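Local coordinates for malonyl coenzyme A-acyl carrier protein transacylase (Helicobacter pylori, PDB 2H1Y) that probably transfers the malonyl group from malonyl-CoA to holo-acyl carrier protein, yielding malonyl-ACP and free CoA as a fabD-family transacylase, at residues E236-N240 and A241-A245; S287-K290 and G291-K294. All coordinates share one frame; numbering follows the deposited sequence.

Interaction 1 (E236-N240 and A241-A245); sequences EIISN and ATNEA
S239 OG is gripped by two backbone N-H groups of the turn that follows it. The firmer bond comes from T242 N, 3.0 Å from S239 OG and fairly straight at 159°; A241 N, at 2.9 Å from the same S239 OG, comes in at a bent angle and is a weak second. The hydroxyl reaches both because OG stands anti to the serine's own N (chi1 159°), beside the carbonyl carbon and so over the start of the turn. S239 O adds a backbone bond from N243 N at 2.8 Å, which completes an ST motif. Its five residues run from S239 through three right-handed helical positions to N243, whose left-handed conformation sends the chain back. S239 N then bonds to E244 O at 3.3 Å, the donor lying well above the carbonyl plane. This is the end of a β-hairpin: strand 236-238 runs into the turn, which reverses the chain into the antiparallel strand 245-246, an outermost strand of the six-stranded sheet, with strand 99-102 on the other side of 236-238. I238 and A245 form a non-hydrogen-bonded antiparallel pair, I238 CD1 reaching to 3.9 Å from A245 CB. A245 CB is also approached by E236, its chain extended beyond CG, so that E236 CD lies 3.6 Å from A245 CB while OE1 goes to a salt bridge with R276. A CA-H···O contact from A245 CA to I237 O, 3.2 Å, lies between the strands. Farther round the turn T242 OG1 donates to E244 OE1 at 3.1 Å, meeting the carboxylate on its anti side. N240 N bonds to E107 OE2, and S239 and T242 pack on L255 of helix 249-259.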
loop_
_atom_site.group_PDB
_atom_site.type_symbol
_atom_site.label_atom_id
_atom_site.label_comp_id
_atom_site.label_asym_id
_atom_site.label_seq_id
_atom_site.Cartn_x
_atom_site.Cartn_y
_atom_site.Cartn_z
ATOM N N GLU A 236 7.754 12.320 8.150
ATOM C CA GLU A 236 7.355 12.658 6.790
ATOM C C GLU A 236 6.992 11.423 5.987
ATOM O O GLU A 236 7.464 10.338 6.266
ATOM C CB GLU A 236 8.486 13.425 6.096
ATOM C CG GLU A 236 9.743 12.615 5.718
ATOM C CD GLU A 236 10.857 13.495 5.160
ATOM O OE1 GLU A 236 11.783 12.956 4.526
ATOM O OE2 GLU A 236 10.820 14.737 5.350
ATOM N N ILE A 237 6.156 11.581 4.971
ATOM C CA ILE A 237 5.860 10.453 4.101
ATOM C C ILE A 237 6.208 10.810 2.657
ATOM O O ILE A 237 6.171 11.982 2.281
ATOM C CB ILE A 237 4.396 9.897 4.277
ATOM C CG1 ILE A 237 3.528 10.235 3.091
ATOM C CG2 ILE A 237 3.721 10.388 5.565
ATOM C CD1 ILE A 237 3.460 9.162 2.091
ATOM N N ILE A 238 6.566 9.798 1.868
ATOM C CA ILE A 238 6.948 9.982 0.477
ATOM C C ILE A 238 5.769 9.676 -0.449
ATOM O O ILE A 238 5.171 8.600 -0.381
ATOM C CB ILE A 238 8.167 9.104 0.106
ATOM C CG1 ILE A 238 9.193 9.076 1.243
ATOM C CG2 ILE A 238 8.807 9.577 -1.180
ATOM C CD1 ILE A 238 9.899 10.403 1.529
ATOM N N SER A 239 5.427 10.631 -1.308
ATOM C CA SER A 239 4.273 10.491 -2.181
ATOM C C SER A 239 4.536 9.516 -3.342
ATOM O O SER A 239 5.481 9.703 -4.108
ATOM C CB SER A 239 3.869 11.871 -2.710
ATOM O OG SER A 239 3.091 11.782 -3.904
ATOM N N ASN A 240 3.699 8.493 -3.485
ATOM C CA ASN A 240 3.738 7.669 -4.695
ATOM C C ASN A 240 3.510 8.518 -5.940
ATOM O O ASN A 240 3.987 8.171 -7.027
ATOM C CB ASN A 240 2.683 6.560 -4.676
ATOM C CG ASN A 240 2.946 5.479 -3.618
ATOM O OD1 ASN A 240 4.034 5.364 -3.054
ATOM N ND2 ASN A 240 1.935 4.670 -3.372
ATOM N N ALA A 241 2.791 9.629 -5.785
ATOM C CA ALA A 241 2.426 10.452 -6.943
ATOM C C ALA A 241 3.570 11.345 -7.486
ATOM O O ALA A 241 3.802 11.381 -8.704
ATOM C CB ALA A 241 1.175 11.255 -6.653
ATOM N N THR A 242 4.302 12.017 -6.586
ATOM C CA THR A 242 5.361 12.967 -6.968
ATOM C C THR A 242 6.773 12.592 -6.486
ATOM O O THR A 242 7.745 13.266 -6.798
ATOM C CB THR A 242 5.058 14.433 -6.460
ATOM O OG1 THR A 242 5.190 14.499 -5.029
ATOM C CG2 THR A 242 3.683 14.915 -6.878
ATOM N N ASN A 243 6.901 11.547 -5.693
ATOM C CA ASN A 243 8.202 11.201 -5.139
ATOM C C ASN A 243 8.833 12.360 -4.360
ATOM O O ASN A 243 10.050 12.526 -4.346
ATOM C CB ASN A 243 9.146 10.650 -6.229
ATOM C CG ASN A 243 10.505 10.217 -5.675
ATOM O OD1 ASN A 243 11.507 10.239 -6.380
ATOM N ND2 ASN A 243 10.543 9.850 -4.405
ATOM N N GLU A 244 7.987 13.138 -3.695
ATOM C CA GLU A 244 8.413 14.224 -2.822
ATOM C C GLU A 244 7.790 14.032 -1.435
ATOM O O GLU A 244 6.624 13.671 -1.329
ATOM C CB GLU A 244 8.009 15.585 -3.421
ATOM C CG GLU A 244 8.663 15.888 -4.801
ATOM C CD GLU A 244 7.995 17.040 -5.585
ATOM O OE1 GLU A 244 6.739 17.093 -5.647
ATOM O OE2 GLU A 244 8.739 17.886 -6.156
ATOM N N ALA A 245 8.585 14.263 -0.383
ATOM C CA ALA A 245 8.148 14.146 1.012
ATOM C C ALA A 245 7.122 15.195 1.387
ATOM O O ALA A 245 7.139 16.276 0.830
ATOM C CB ALA A 245 9.349 14.254 1.949
#

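Interaction 2 (S287-K290 and G291-K294); sequences SVLK and GLNK
L289 and L292 sit one turn apart on the short helix 288-294, and their ends meet methyl to methyl, with CD1 of L289 4.2 Å from CD1 of L292. It is a light contact, and both leucines go on to pack against Y266 of helix 266-271. L292 also lies against the preceding turn: with CG anti to its carbonyl carbon (chi1 -62°) it folds back toward the start of the helix, and L292 CG rests 3.4 Å from V288 O. N293 has the same first torsion and does likewise one residue on, its amide carbon CG 3.2 Å from L289 O. L289 O accepts N293 N in the helix and makes no bond to the amide, whose own partners are Y266 OH (to OD1) and T301 OG1 (to ND2); together they should fix its rotation and tie the buried asparagine to helix 266-271 and strand 301-304. The two lysines leave the helix on another side. K290 stretches out fully extended. K294 has CG anti to its carbonyl carbon (chi1 -73°), which brings CG to 3.7 Å from K290 O; a bend at chi2 then turns the rest of the chain. K290 NZ and K294 NZ end up 5.5 Å apart, a like-charge pair that does not touch. Under all this runs i to i+4 bonding, from G291 N to S287 O (2.8 Å) through L292 N to V288 O (3.0 Å); at K294 N the bond to K290 O is weak, and a shorter one goes to G291 O. The carboxylate of E282, on strand 279-283, takes L289 N and K290 N, linking the first turn to that strand. The helix is the connection of a β-α-β crossover, carrying the chain from strand 279-283 to the parallel edge strand 301-304.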
loop_
_atom_site.group_PDB
_atom_site.type_symbol
_atom_site.label_atom_id
_atom_site.label_comp_id
_atom_site.label_asym_id
_atom_site.label_seq_id
_atom_site.Cartn_x
_atom_site.Cartn_y
_atom_site.Cartn_z
ATOM N N SER A 287 5.438 -9.969 2.459
ATOM C CA SER A 287 6.781 -9.456 2.197
ATOM C C SER A 287 6.930 -8.881 0.789
ATOM O O SER A 287 8.043 -8.857 0.243
ATOM C CB SER A 287 7.804 -10.567 2.386
ATOM O OG SER A 287 7.699 -11.062 3.696
ATOM N N VAL A 288 5.808 -8.431 0.221
ATOM C CA VAL A 288 5.762 -7.778 -1.095
ATOM C C VAL A 288 6.781 -6.637 -1.264
ATOM O O VAL A 288 7.490 -6.570 -2.277
ATOM C CB VAL A 288 4.344 -7.247 -1.407
ATOM C CG1 VAL A 288 4.294 -6.608 -2.808
ATOM C CG2 VAL A 288 3.258 -8.382 -1.209
ATOM N N LEU A 289 6.875 -5.753 -0.281
ATOM C CA LEU A 289 7.821 -4.650 -0.405
ATOM C C LEU A 289 9.266 -5.092 -0.075
ATOM O O LEU A 289 10.234 -4.583 -0.666
ATOM C CB LEU A 289 7.371 -3.434 0.405
ATOM C CG LEU A 289 6.501 -2.337 -0.229
ATOM C CD1 LEU A 289 5.446 -2.806 -1.220
ATOM C CD2 LEU A 289 5.878 -1.430 0.825
ATOM N N LYS A 290 9.418 -6.055 0.829
ATOM C CA LYS A 290 10.705 -6.752 0.953
ATOM C C LYS A 290 11.211 -7.271 -0.400
ATOM O O LYS A 290 12.394 -7.117 -0.722
ATOM C CB LYS A 290 10.606 -7.937 1.911
ATOM C CG LYS A 290 11.936 -8.347 2.475
ATOM C CD LYS A 290 11.839 -9.612 3.300
ATOM C CE LYS A 290 13.163 -9.854 4.002
ATOM N NZ LYS A 290 13.155 -11.133 4.759
ATOM N N GLY A 291 10.298 -7.890 -1.163
ATOM C CA GLY A 291 10.574 -8.446 -2.484
ATOM C C GLY A 291 10.995 -7.370 -3.458
ATOM O O GLY A 291 12.079 -7.459 -4.030
ATOM N N LEU A 292 10.169 -6.333 -3.619
ATOM C CA LEU A 292 10.475 -5.266 -4.556
ATOM C C LEU A 292 11.814 -4.583 -4.280
ATOM O O LEU A 292 12.483 -4.158 -5.212
ATOM C CB LEU A 292 9.349 -4.242 -4.621
ATOM C CG LEU A 292 7.968 -4.713 -5.105
ATOM C CD1 LEU A 292 6.956 -3.557 -5.080
ATOM C CD2 LEU A 292 7.992 -5.383 -6.512
ATOM N N ASN A 293 12.209 -4.489 -3.016
ATOM C CA ASN A 293 13.495 -3.889 -2.652
ATOM C C ASN A 293 14.707 -4.740 -2.997
ATOM O O ASN A 293 15.797 -4.212 -3.163
ATOM C CB ASN A 293 13.558 -3.532 -1.171
ATOM C CG ASN A 293 12.591 -2.417 -0.787
ATOM O OD1 ASN A 293 11.891 -1.829 -1.633
ATOM N ND2 ASN A 293 12.538 -2.133 0.503
ATOM N N LYS A 294 14.535 -6.054 -3.083
ATOM C CA LYS A 294 15.635 -6.920 -3.503
ATOM C C LYS A 294 16.232 -6.329 -4.759
ATOM O O LYS A 294 17.448 -6.169 -4.847
ATOM C CB LYS A 294 15.156 -8.354 -3.790
ATOM C CG LYS A 294 14.806 -9.195 -2.558
ATOM C CD LYS A 294 15.894 -9.131 -1.483
ATOM C CE LYS A 294 15.475 -9.890 -0.240
ATOM N NZ LYS A 294 16.646 -10.134 0.632
#

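Overall arrangement
Interaction 1 comes first along the chain and interaction 2 follows it in series, both within the acyl transferase domain and both tied to its mixed six-stranded sheet. The hairpin of 236-245 makes up one edge, through strand 245-246; helix 288-294 connects the two strands at the other, 279-283 and 301-304. Their centres lie about 19 Å apart and their nearest atoms about 8 Å, so they do not touch. Helix 266-271 bridges them, receiving I238 and N243 from the hairpin and L289, L292 and N293 from the helix. Together they frame the central strands 99-102 and 15-19, and strand 99-102 probably leads to the nucleophilic serine, as in related transacylases.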